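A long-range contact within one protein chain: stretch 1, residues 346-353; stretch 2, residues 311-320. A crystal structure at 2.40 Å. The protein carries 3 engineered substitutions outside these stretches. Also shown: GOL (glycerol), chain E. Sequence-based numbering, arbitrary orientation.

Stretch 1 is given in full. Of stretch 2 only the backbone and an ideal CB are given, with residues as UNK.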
ATOM      1  N   GLN A 346      -6.934 -17.765 -21.289  1.00 39.41           N
ATOM      2  CA  GLN A 346      -5.930 -18.788 -21.020  1.00 40.20           C
ATOM      3  C   GLN A 346      -4.541 -18.182 -20.876  1.00 41.38           C
ATOM      4  O   GLN A 346      -3.667 -18.770 -20.244  1.00 43.84           O
ATOM      5  CB  GLN A 346      -5.906 -19.815 -22.155  1.00 41.21           C
ATOM      6  CG  GLN A 346      -7.207 -20.569 -22.350  1.00 40.88           C
ATOM      7  CD  GLN A 346      -7.179 -21.472 -23.568  1.00 43.37           C
ATOM      8  OE1 GLN A 346      -6.163 -22.097 -23.871  1.00 44.13           O
ATOM      9  NE2 GLN A 346      -8.299 -21.542 -24.275  1.00 44.84           N
ATOM     10  N   THR A 347      -4.340 -17.014 -21.477  1.00 40.39           N
ATOM     11  CA  THR A 347      -3.026 -16.377 -21.493  1.00 41.31           C
ATOM     12  C   THR A 347      -3.026 -15.038 -20.753  1.00 43.18           C
ATOM     13  O   THR A 347      -2.107 -14.239 -20.909  1.00 46.58           O
ATOM     14  CB  THR A 347      -2.545 -16.148 -22.934  1.00 42.63           C
ATOM     15  OG1 THR A 347      -3.379 -15.174 -23.573  1.00 45.89           O
ATOM     16  CG2 THR A 347      -2.589 -17.450 -23.726  1.00 41.51           C
ATOM     17  N   LEU A 348      -4.057 -14.805 -19.948  1.00 41.83           N
ATOM     18  CA  LEU A 348      -4.180 -13.574 -19.167  1.00 42.18           C
ATOM     19  C   LEU A 348      -3.010 -13.390 -18.198  1.00 39.93           C
ATOM     20  O   LEU A 348      -2.619 -14.318 -17.493  1.00 39.25           O
ATOM     21  CB  LEU A 348      -5.496 -13.600 -18.385  1.00 44.59           C
ATOM     22  CG  LEU A 348      -5.797 -12.435 -17.443  1.00 44.93           C
ATOM     23  CD1 LEU A 348      -6.060 -11.163 -18.219  1.00 46.08           C
ATOM     24  CD2 LEU A 348      -6.979 -12.777 -16.556  1.00 44.12           C
ATOM     25  N   CYS A 349      -2.460 -12.180 -18.165  1.00 39.64           N
ATOM     26  CA  CYS A 349      -1.341 -11.874 -17.282  1.00 40.84           C
ATOM     27  C   CYS A 349      -1.802 -11.592 -15.857  1.00 38.11           C
ATOM     28  O   CYS A 349      -2.522 -10.628 -15.603  1.00 36.66           O
ATOM     29  CB  CYS A 349      -0.557 -10.674 -17.814  1.00 44.72           C
ATOM     30  SG  CYS A 349       0.672 -10.036 -16.653  1.00 44.70           S
ATOM     31  N   LEU A 350      -1.374 -12.446 -14.933  1.00 38.50           N
ATOM     32  CA  LEU A 350      -1.655 -12.264 -13.516  1.00 39.79           C
ATOM     33  C   LEU A 350      -0.372 -12.187 -12.694  1.00 39.86           C
ATOM     34  O   LEU A 350      -0.391 -11.793 -11.533  1.00 40.65           O
ATOM     35  CB  LEU A 350      -2.526 -13.412 -13.008  1.00 42.06           C
ATOM     36  CG  LEU A 350      -3.911 -13.516 -13.651  1.00 44.05           C
ATOM     37  CD1 LEU A 350      -4.630 -14.750 -13.137  1.00 47.56           C
ATOM     38  CD2 LEU A 350      -4.733 -12.264 -13.378  1.00 41.87           C
ATOM     39  N   GLY A 351       0.748 -12.566 -13.297  1.00 38.29           N
ATOM     40  CA  GLY A 351       2.023 -12.525 -12.607  1.00 37.29           C
ATOM     41  C   GLY A 351       2.097 -13.508 -11.457  1.00 37.06           C
ATOM     42  O   GLY A 351       1.270 -14.412 -11.333  1.00 34.84           O
ATOM     43  N   ARG A 352       3.091 -13.307 -10.601  1.00 41.35           N
ATOM     44  CA  ARG A 352       3.387 -14.229  -9.517  1.00 48.66           C
ATOM     45  C   ARG A 352       2.436 -13.992  -8.352  1.00 54.16           C
ATOM     46  O   ARG A 352       2.822 -13.439  -7.320  1.00 54.58           O
ATOM     47  CB  ARG A 352       4.837 -14.042  -9.079  1.00 51.23           C
ATOM     48  CG  ARG A 352       5.811 -14.075 -10.245  1.00 52.64           C
ATOM     49  CD  ARG A 352       7.181 -13.558  -9.866  1.00 56.64           C
ATOM     50  NE  ARG A 352       7.951 -13.175 -11.047  1.00 62.25           N
ATOM     51  CZ  ARG A 352       8.567 -14.033 -11.855  1.00 70.42           C
ATOM     52  NH1 ARG A 352       8.511 -15.340 -11.624  1.00 74.64           N
ATOM     53  NH2 ARG A 352       9.243 -13.583 -12.904  1.00 73.71           N
ATOM     54  N   THR A 353       1.189 -14.417  -8.529  1.00 58.34           N
ATOM     55  CA  THR A 353       0.145 -14.189  -7.535  1.00 59.25           C
ATOM     56  C   THR A 353       0.371 -15.010  -6.266  1.00 60.40           C
ATOM     57  O   THR A 353      -0.156 -14.680  -5.205  1.00 61.05           O
ATOM     58  CB  THR A 353      -1.247 -14.519  -8.104  1.00 57.15           C
ATOM     59  OG1 THR A 353      -1.279 -15.883  -8.541  1.00 58.82           O
ATOM     60  CG2 THR A 353      -1.577 -13.609  -9.279  1.00 52.82           C
ATOM     61  N   UNK A 311       8.533  -6.431 -17.589  1.00 57.09           N
ATOM     62  CA  UNK A 311       7.481  -7.355 -17.998  1.00 54.76           C
ATOM     63  C   UNK A 311       7.787  -8.778 -17.553  1.00 52.20           C
ATOM     64  O   UNK A 311       6.930  -9.472 -17.008  1.00 49.86           O
ATOM     65  CB  UNK A 311       7.296  -7.310 -19.516  1.00 54.76           C
ATOM     66  N   UNK A 312       9.015  -9.214 -17.794  1.00 53.48           N
ATOM     67  CA  UNK A 312       9.408 -10.569 -17.450  1.00 56.20           C
ATOM     68  C   UNK A 312       9.750 -10.676 -15.967  1.00 57.06           C
ATOM     69  O   UNK A 312       9.722 -11.760 -15.392  1.00 59.73           O
ATOM     70  CB  UNK A 312      10.598 -11.011 -18.304  1.00 56.20           C
ATOM     71  N   UNK A 313      10.059  -9.544 -15.344  1.00 55.63           N
ATOM     72  CA  UNK A 313      10.261  -9.519 -13.910  1.00 52.95           C
ATOM     73  C   UNK A 313       8.946  -9.816 -13.216  1.00 47.24           C
ATOM     74  O   UNK A 313       8.881 -10.621 -12.286  1.00 47.49           O
ATOM     75  CB  UNK A 313      10.825  -8.171 -13.457  1.00 52.95           C
ATOM     76  N   UNK A 314       7.888  -9.169 -13.693  1.00 43.93           N
ATOM     77  CA  UNK A 314       6.560  -9.339 -13.122  1.00 43.39           C
ATOM     78  C   UNK A 314       6.021 -10.752 -13.342  1.00 47.94           C
ATOM     79  O   UNK A 314       5.181 -11.227 -12.579  1.00 49.49           O
ATOM     80  CB  UNK A 314       5.597  -8.313 -13.724  1.00 43.39           C
ATOM     81  N   UNK A 315       6.498 -11.416 -14.390  1.00 50.76           N
ATOM     82  CA  UNK A 315       6.151 -12.805 -14.631  1.00 51.23           C
ATOM     83  C   UNK A 315       5.200 -13.021 -15.794  1.00 49.31           C
ATOM     84  O   UNK A 315       4.460 -14.004 -15.820  1.00 47.37           O
ATOM     85  CB  UNK A 315       5.533 -13.399 -13.364  1.00 51.23           C
ATOM     86  N   UNK A 316       5.219 -12.109 -16.759  1.00 49.55           N
ATOM     87  CA  UNK A 316       4.417 -12.265 -17.966  1.00 48.64           C
ATOM     88  C   UNK A 316       5.269 -12.105 -19.222  1.00 50.53           C
ATOM     89  O   UNK A 316       6.416 -11.673 -19.157  1.00 50.40           O
ATOM     90  CB  UNK A 316       3.271 -11.251 -17.975  1.00 48.64           C
ATOM     91  N   UNK A 317       4.696 -12.450 -20.369  1.00 52.76           N
ATOM     92  CA  UNK A 317       5.409 -12.359 -21.633  1.00 58.63           C
ATOM     93  C   UNK A 317       4.458 -11.931 -22.744  1.00 60.54           C
ATOM     94  O   UNK A 317       3.241 -11.917 -22.556  1.00 57.88           O
ATOM     95  CB  UNK A 317       6.069 -13.696 -21.977  1.00 58.63           C
ATOM     96  N   UNK A 318       5.021 -11.572 -23.895  1.00 64.39           N
ATOM     97  CA  UNK A 318       4.230 -11.201 -25.065  1.00 65.09           C
ATOM     98  C   UNK A 318       3.235 -12.301 -25.420  1.00 61.09           C
ATOM     99  O   UNK A 318       3.517 -13.482 -25.231  1.00 60.72           O
ATOM    100  CB  UNK A 318       5.144 -10.911 -26.257  1.00 65.09           C
ATOM    101  N   UNK A 319       2.072 -11.907 -25.933  1.00 57.85           N
ATOM    102  CA  UNK A 319       1.117 -12.872 -26.463  1.00 56.14           C
ATOM    103  C   UNK A 319       1.755 -13.502 -27.690  1.00 63.22           C
ATOM    104  O   UNK A 319       2.204 -12.793 -28.589  1.00 64.83           O
ATOM    105  CB  UNK A 319      -0.225 -12.219 -26.800  1.00 56.14           C
ATOM    106  N   UNK A 320       1.816 -14.828 -27.724  1.00 68.14           N
ATOM    107  CA  UNK A 320       2.484 -15.524 -28.819  1.00 76.82           C
ATOM    108  C   UNK A 320       1.737 -15.328 -30.130  1.00 78.32           C
ATOM    109  O   UNK A 320       0.512 -15.192 -30.146  1.00 75.26           O
ATOM    110  CB  UNK A 320       2.611 -17.016 -28.505  1.00 76.82           C
TER
HETATM  111  C1  GOL E 804       1.098 -13.335 -20.501  1.00 68.21           C
HETATM  112  O1  GOL E 804       1.313 -13.217 -21.887  1.00 70.86           O
HETATM  113  C2  GOL E 804       1.993 -14.442 -19.960  1.00 65.32           C
HETATM  114  O2  GOL E 804       2.797 -14.951 -20.998  1.00 65.36           O
HETATM  115  C3  GOL E 804       1.142 -15.547 -19.361  1.00 62.27           C
HETATM  116  O3  GOL E 804       0.529 -15.048 -18.196  1.00 61.01           O

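Position 311 lies near the end of a helix, its CA-to-CB bond directed away from stretch 1 and nothing of that stretch near the ideal CB. Many helix-compatible residues would serve; the residue is L311, whose backbone O accepts from the N atoms of 315 and 316. Position 312 also points away, into space that stretch 1 leaves open, so a long polar chain fits as well as most; it is R312, whose NE donates to the side chain of 317.

At 313 the contact is made by the backbone. The guanidinium of R352 reaches the free carbonyls at the helix end: its NE and NH2 each lie 3.0 Å from the O of 313, and NH2 makes a weak hydrogen bond of 3.1 Å to R312 O. A direction away from stretch 1 leaves the side chain undetermined here; the residue is G313.

Position 314 starts away from stretch 1, but a long side chain could turn back towards C349 and G351. An apolar group would suit the sulfur, and F314 fills the place: C349 SG approaches the ring edge, 3.9 Å from CE2. An ideal CB on G351 would fall 2.4 Å from that same CE2, so the ring occupies space left by the glycine.

Position 315 has phi 108° and psi 27°. A CB there would be jammed against the preceding carbonyl O and would sit 3.2 Å from R352 CG, so glycine is strongly indicated. It is G315, and its CA lies over one face of the R352 guanidinium.

At 316 the ideal CB points toward stretch 1 and stands only 3.2 Å from C349 SG. That is tight for an unbonded neighbour but natural for a disulfide, making cysteine the clear choice. C316, chi1 m, bonds its SG to C349 SG at 2.0 Å with chi3 of 87°, near the preferred right angle.

Positions 317 and 318 meet no part of stretch 1, and many residues would fit. N317 receives the R312 bond through its side chain, R312 NE to N317 OD1 at 3.3 Å, while N317 O takes a very short 2.4 Å hydrogen bond from glycerol O1; Y318 reaches nothing here.

From 319 the CA-to-CB bond runs sideways, with the carbonyl of T347 some distance off. A long donor is favoured, lysine or arginine. K319 extends its NZ to 2.8 Å from T347 O, and a water accepts from both NZ and T347 OG1, bridging them.

Position 320 is unconstrained by stretch 1; it is S320.

Stretch 2 311-320: LRGFGCNYKS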
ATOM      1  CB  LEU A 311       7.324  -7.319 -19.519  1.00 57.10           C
ATOM      2  CG  LEU A 311       6.380  -8.365 -20.112  1.00 57.96           C
ATOM      3  CD1 LEU A 311       4.961  -8.132 -19.633  1.00 54.97           C
ATOM      4  CD2 LEU A 311       6.450  -8.342 -21.630  1.00 61.76           C
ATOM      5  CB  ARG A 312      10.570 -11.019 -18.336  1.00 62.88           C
ATOM      6  CG  ARG A 312      10.144 -11.174 -19.790  1.00 68.66           C
ATOM      7  CD  ARG A 312      11.301 -11.483 -20.715  1.00 78.55           C
ATOM      8  NE  ARG A 312      10.845 -11.675 -22.089  1.00 85.08           N
ATOM      9  CZ  ARG A 312      11.648 -11.855 -23.132  1.00 92.99           C
ATOM     10  NH1 ARG A 312      12.965 -11.866 -22.972  1.00 95.38           N
ATOM     11  NH2 ARG A 312      11.132 -12.020 -24.343  1.00 97.81           N
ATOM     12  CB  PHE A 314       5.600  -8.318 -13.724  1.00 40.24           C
ATOM     13  CG  PHE A 314       4.250  -8.315 -13.083  1.00 37.86           C
ATOM     14  CD1 PHE A 314       4.034  -7.623 -11.907  1.00 38.63           C
ATOM     15  CD2 PHE A 314       3.196  -9.004 -13.658  1.00 35.44           C
ATOM     16  CE1 PHE A 314       2.787  -7.616 -11.316  1.00 37.31           C
ATOM     17  CE2 PHE A 314       1.954  -9.000 -13.071  1.00 33.66           C
ATOM     18  CZ  PHE A 314       1.749  -8.307 -11.897  1.00 34.65           C
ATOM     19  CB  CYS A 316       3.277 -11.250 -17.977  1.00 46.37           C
ATOM     20  SG  CYS A 316       2.079 -11.497 -16.660  1.00 46.16           S
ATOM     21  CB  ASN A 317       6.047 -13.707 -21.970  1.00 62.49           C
ATOM     22  CG  ASN A 317       7.120 -13.598 -23.039  1.00 67.81           C
ATOM     23  OD1 ASN A 317       7.895 -12.641 -23.065  1.00 65.89           O
ATOM     24  ND2 ASN A 317       7.167 -14.580 -23.930  1.00 73.47           N
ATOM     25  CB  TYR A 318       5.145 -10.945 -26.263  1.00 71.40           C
ATOM     26  CG  TYR A 318       6.039  -9.732 -26.122  1.00 75.47           C
ATOM     27  CD1 TYR A 318       5.577  -8.463 -26.447  1.00 76.21           C
ATOM     28  CD2 TYR A 318       7.350  -9.856 -25.682  1.00 79.16           C
ATOM     29  CE1 TYR A 318       6.393  -7.351 -26.327  1.00 78.81           C
ATOM     30  CE2 TYR A 318       8.173  -8.750 -25.559  1.00 81.76           C
ATOM     31  CZ  TYR A 318       7.689  -7.501 -25.884  1.00 81.95           C
ATOM     32  OH  TYR A 318       8.503  -6.397 -25.764  1.00 84.76           O
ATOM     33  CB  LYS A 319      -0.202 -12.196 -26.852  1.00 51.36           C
ATOM     34  CG  LYS A 319      -0.791 -11.282 -25.788  1.00 45.46           C
ATOM     35  CD  LYS A 319      -1.098 -12.021 -24.506  1.00 40.81           C
ATOM     36  CE  LYS A 319      -1.634 -11.068 -23.450  1.00 38.86           C
ATOM     37  NZ  LYS A 319      -2.004 -11.760 -22.187  1.00 37.58           N
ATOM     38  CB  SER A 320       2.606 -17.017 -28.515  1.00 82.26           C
ATOM     39  OG  SER A 320       1.335 -17.638 -28.523  1.00 83.48           O
TER
HETATM   40  O   HOH W   1      -4.535 -12.417 -22.686  1.00 39.80           O
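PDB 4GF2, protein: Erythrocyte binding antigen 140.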